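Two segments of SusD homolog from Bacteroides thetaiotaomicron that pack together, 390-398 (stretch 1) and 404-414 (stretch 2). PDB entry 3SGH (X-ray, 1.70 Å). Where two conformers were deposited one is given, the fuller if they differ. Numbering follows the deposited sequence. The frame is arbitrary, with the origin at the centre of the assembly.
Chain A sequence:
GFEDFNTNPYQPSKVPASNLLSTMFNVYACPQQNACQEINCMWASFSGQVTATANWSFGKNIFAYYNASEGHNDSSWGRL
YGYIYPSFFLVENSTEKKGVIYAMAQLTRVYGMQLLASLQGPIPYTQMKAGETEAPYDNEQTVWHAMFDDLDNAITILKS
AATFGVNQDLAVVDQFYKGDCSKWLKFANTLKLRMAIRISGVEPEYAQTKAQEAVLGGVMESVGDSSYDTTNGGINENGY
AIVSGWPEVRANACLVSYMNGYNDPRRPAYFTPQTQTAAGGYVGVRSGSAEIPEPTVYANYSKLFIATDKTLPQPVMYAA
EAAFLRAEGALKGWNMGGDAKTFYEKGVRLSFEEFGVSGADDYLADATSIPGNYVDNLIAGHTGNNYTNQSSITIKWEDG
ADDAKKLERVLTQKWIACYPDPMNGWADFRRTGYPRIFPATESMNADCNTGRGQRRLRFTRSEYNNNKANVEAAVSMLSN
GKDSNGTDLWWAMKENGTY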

# COMPACT_ATOMS: atom_id res chain seq x y z
N GLN A 390 16.41 -13.26 -4.70
CA GLN A 390 16.63 -14.14 -3.59
C GLN A 390 15.45 -15.08 -3.41
O GLN A 390 15.56 -15.99 -2.61
CB GLN A 390 16.96 -13.37 -2.32
CG GLN A 390 18.28 -12.60 -2.46
CD GLN A 390 18.80 -12.04 -1.14
OE1 GLN A 390 18.16 -12.18 -0.08
NE2 GLN A 390 19.96 -11.40 -1.19
N SER A 391 14.39 -14.91 -4.21
CA SER A 391 13.28 -15.85 -4.20
C SER A 391 13.38 -16.95 -5.25
O SER A 391 13.78 -16.71 -6.40
CB SER A 391 11.96 -15.10 -4.40
OG SER A 391 10.84 -15.93 -4.24
N SER A 392 12.96 -18.17 -4.88
CA SER A 392 12.89 -19.27 -5.82
C SER A 392 11.48 -19.82 -5.90
O SER A 392 11.27 -20.93 -6.44
CB SER A 392 13.86 -20.36 -5.36
OG SER A 392 13.70 -20.66 -3.98
N ILE A 393 10.52 -19.04 -5.37
CA ILE A 393 9.15 -19.53 -5.19
C ILE A 393 8.45 -19.70 -6.54
O ILE A 393 8.44 -18.80 -7.39
CB ILE A 393 8.35 -18.65 -4.17
CG1 ILE A 393 7.24 -19.43 -3.48
CG2 ILE A 393 7.82 -17.37 -4.81
CD1 ILE A 393 7.74 -20.59 -2.50
N THR A 394 7.83 -20.86 -6.73
CA THR A 394 7.12 -21.16 -7.95
C THR A 394 5.64 -20.88 -7.77
O THR A 394 5.16 -20.67 -6.67
CB THR A 394 7.34 -22.66 -8.33
OG1 THR A 394 6.93 -23.49 -7.24
CG2 THR A 394 8.81 -22.91 -8.66
N ILE A 395 4.89 -20.91 -8.87
CA ILE A 395 3.48 -20.50 -8.84
C ILE A 395 2.50 -21.56 -8.37
O ILE A 395 1.66 -21.30 -7.50
CB ILE A 395 3.03 -20.05 -10.25
CG1 ILE A 395 3.91 -18.87 -10.77
CG2 ILE A 395 1.49 -19.69 -10.26
CD1 ILE A 395 3.96 -18.81 -12.30
N LYS A 396 2.60 -22.76 -8.95
CA LYS A 396 1.64 -23.84 -8.63
C LYS A 396 1.61 -24.13 -7.15
O LYS A 396 2.66 -24.30 -6.52
CB LYS A 396 1.98 -25.13 -9.38
CG LYS A 396 1.00 -26.31 -9.17
CD LYS A 396 1.76 -27.64 -9.07
CE LYS A 396 0.93 -28.85 -9.49
NZ LYS A 396 -0.44 -28.91 -8.87
N TRP A 397 0.41 -24.19 -6.60
CA TRP A 397 0.21 -24.53 -5.20
C TRP A 397 0.69 -25.95 -4.91
O TRP A 397 0.42 -26.88 -5.68
CB TRP A 397 -1.24 -24.41 -4.80
CG TRP A 397 -1.38 -24.54 -3.32
CD1 TRP A 397 -1.68 -25.66 -2.61
CD2 TRP A 397 -1.13 -23.51 -2.36
NE1 TRP A 397 -1.66 -25.39 -1.27
CE2 TRP A 397 -1.33 -24.07 -1.10
CE3 TRP A 397 -0.78 -22.17 -2.46
CZ2 TRP A 397 -1.17 -23.34 0.05
CZ3 TRP A 397 -0.64 -21.45 -1.32
CH2 TRP A 397 -0.82 -22.02 -0.08
N GLU A 398 1.43 -26.07 -3.82
CA GLU A 398 1.97 -27.34 -3.35
C GLU A 398 1.47 -27.61 -1.93
O GLU A 398 1.89 -26.94 -1.00
CB GLU A 398 3.49 -27.28 -3.39
CG GLU A 398 4.05 -26.86 -4.75
CD GLU A 398 5.54 -27.05 -4.86
OE1 GLU A 398 6.26 -26.55 -3.97
OE2 GLU A 398 5.99 -27.66 -5.86
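Stretch 2 (404-414) AKKLERVLTQK

Stretch 2 is a helix that lies against an irregular segment without helix or strand, and the contact is organised around one buried arginine, Arg 409, whose side chain is enclosed by the residues of stretch 1. All of 404-414 is helical, with backbone hydrogen bonds running from Glu 408 N to Ala 404 O (3.0 Å) through Lys 414 N to Val 410 O (2.9 Å), and the helix continues beyond both ends. In stretch 1, Ser 391, Ile 393 and Thr 394 have extended backbone angles, while Ser 392 and Ile 395 interrupt them. Its path runs across the helix rather than along it. Ser 391 meets Glu 408, Ile 393 lies nearest Arg 409, with 6.2 Å between their CA atoms, and Glu 398 comes back to Lys 406, at 7.7 Å between CA atoms. Together the two segments bury 687 Å².

Arg 409 leaves the helix sideways, with chi1 and chi2 both t, and its end then approaches stretch 1. Its NE donates to Thr 394 O at 2.9 Å, while its NH2 donates to Thr 394 OG1 at 3.0 Å and makes a weak bond to Thr 394 O at 3.2 Å. One threonine thus receives the guanidinium through both its backbone and its side chain. Ile 393 CD1 covers one face of the guanidinium, 3.8 Å from Arg 409 NH2; over the opposite face lie Lys 396 O and Glu 398 CG. The charge is answered by a salt bridge between Glu 398 OE1 and Arg 409 NH2 at 3.6 Å, and a water bridges Glu 398 N (3.1 Å) and Arg 409 NH1 (3.0 Å).

Toward the start of stretch 1, Ser 391 OG donates a short hydrogen bond of 2.6 Å to Glu 408 OE2. The other carboxylate oxygen, Glu 408 OE1, accepts from a water at 2.8 Å that in turn accepts from Ser 392 N at 3.0 Å, so the glutamate holds two consecutive residues. Ile 393 points toward the helix and packs along it, its CD1 3.4 Å from Lys 405 O and its CG2 3.8 Å from Thr 412 OG1. Ile 395 points away, yet its CG1 remains 3.9 Å from Gln 413 NE2.

Trp 397 packs against the aliphatic part of Arg 409, with Trp 397 CE3 3.7 Å from Arg 409 CD. Val 410 CG2 meets the ring edge at 3.6 Å from Trp 397 CZ3, and Lys 406 CD lies 4.0 Å from Trp 397 CZ2. A water accepting from both Trp 397 NE1 and Lys 406 NZ, each at 3.1 Å, completes this end of the contact.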

# COMPACT_ATOMS: atom_id res chain seq x y z
N ALA A 404 6.86 -21.80 5.52
CA ALA A 404 7.54 -20.58 5.04
C ALA A 404 7.33 -20.45 3.53
O ALA A 404 7.15 -19.34 3.00
CB ALA A 404 9.07 -20.55 5.38
N LYS A 405 7.35 -21.59 2.83
CA LYS A 405 7.14 -21.61 1.36
C LYS A 405 5.69 -21.29 0.99
O LYS A 405 5.42 -20.51 0.04
CB LYS A 405 7.53 -22.98 0.78
CG LYS A 405 9.03 -23.09 0.53
CD LYS A 405 9.53 -24.53 0.42
CE LYS A 405 9.50 -25.07 -1.00
NZ LYS A 405 10.51 -26.14 -1.23
N LYS A 406 4.74 -21.87 1.74
CA LYS A 406 3.32 -21.55 1.52
C LYS A 406 3.07 -20.06 1.71
O LYS A 406 2.33 -19.44 0.94
CB LYS A 406 2.40 -22.35 2.44
CG LYS A 406 2.45 -23.87 2.17
CD LYS A 406 1.29 -24.57 2.90
CE LYS A 406 1.12 -26.00 2.47
NZ LYS A 406 0.12 -26.68 3.39
N LEU A 407 3.66 -19.49 2.74
CA LEU A 407 3.47 -18.06 3.02
C LEU A 407 4.09 -17.20 1.93
O LEU A 407 3.45 -16.24 1.45
CB LEU A 407 4.03 -17.72 4.38
CG LEU A 407 3.78 -16.30 4.88
CD1 LEU A 407 2.31 -15.99 4.94
CD2 LEU A 407 4.48 -16.04 6.26
N GLU A 408 5.31 -17.53 1.52
CA GLU A 408 5.99 -16.74 0.49
C GLU A 408 5.21 -16.81 -0.83
O GLU A 408 5.08 -15.81 -1.53
CB GLU A 408 7.42 -17.21 0.27
CG GLU A 408 8.14 -16.34 -0.77
CD GLU A 408 9.61 -16.64 -0.98
OE1 GLU A 408 10.14 -17.64 -0.43
OE2 GLU A 408 10.24 -15.80 -1.70
N ARG A 409 4.66 -17.98 -1.13
CA ARG A 409 3.84 -18.16 -2.31
C ARG A 409 2.61 -17.25 -2.28
O ARG A 409 2.36 -16.49 -3.24
CB ARG A 409 3.42 -19.62 -2.43
CG ARG A 409 2.60 -19.91 -3.66
CD ARG A 409 2.52 -21.40 -3.95
NE ARG A 409 3.79 -21.89 -4.48
CZ ARG A 409 4.64 -22.74 -3.90
NH1 ARG A 409 4.39 -23.31 -2.72
NH2 ARG A 409 5.75 -23.05 -4.54
N VAL A 410 1.85 -17.32 -1.18
CA VAL A 410 0.70 -16.43 -1.01
C VAL A 410 1.08 -14.94 -1.16
O VAL A 410 0.47 -14.18 -1.91
CB VAL A 410 -0.02 -16.74 0.30
CG1 VAL A 410 -1.02 -15.66 0.71
CG2 VAL A 410 -0.70 -18.15 0.22
N LEU A 411 2.05 -14.48 -0.37
CA LEU A 411 2.41 -13.08 -0.36
C LEU A 411 3.09 -12.58 -1.63
O LEU A 411 2.92 -11.40 -2.00
CB LEU A 411 3.27 -12.76 0.87
CG LEU A 411 2.51 -13.02 2.15
CD1 LEU A 411 3.39 -12.60 3.34
CD2 LEU A 411 1.18 -12.28 2.15
N THR A 412 3.81 -13.44 -2.33
CA THR A 412 4.35 -13.05 -3.65
C THR A 412 3.25 -12.81 -4.69
O THR A 412 3.27 -11.78 -5.40
CB THR A 412 5.39 -14.09 -4.15
OG1 THR A 412 6.44 -14.18 -3.17
CG2 THR A 412 6.02 -13.65 -5.51
N GLN A 413 2.32 -13.75 -4.86
CA GLN A 413 1.19 -13.54 -5.79
C GLN A 413 0.29 -12.38 -5.30
O GLN A 413 -0.23 -11.62 -6.10
CB GLN A 413 0.40 -14.81 -6.04
CG GLN A 413 1.16 -15.82 -6.85
CD GLN A 413 1.40 -15.35 -8.29
OE1 GLN A 413 0.60 -14.65 -8.84
NE2 GLN A 413 2.53 -15.71 -8.87
N LYS A 414 0.14 -12.24 -4.00
CA LYS A 414 -0.63 -11.10 -3.49
C LYS A 414 0.00 -9.79 -3.93
O LYS A 414 -0.69 -8.82 -4.32
CB LYS A 414 -0.74 -11.15 -1.98
CG LYS A 414 -1.45 -9.96 -1.36
CD LYS A 414 -1.30 -10.04 0.18
CE LYS A 414 -1.83 -8.87 0.93
NZ LYS A 414 -1.45 -8.91 2.36
O HOH W 1 11.99 -18.82 -2.16
O HOH W 2 -2.20 -26.86 1.41
O HOH W 3 1.85 -24.13 -1.44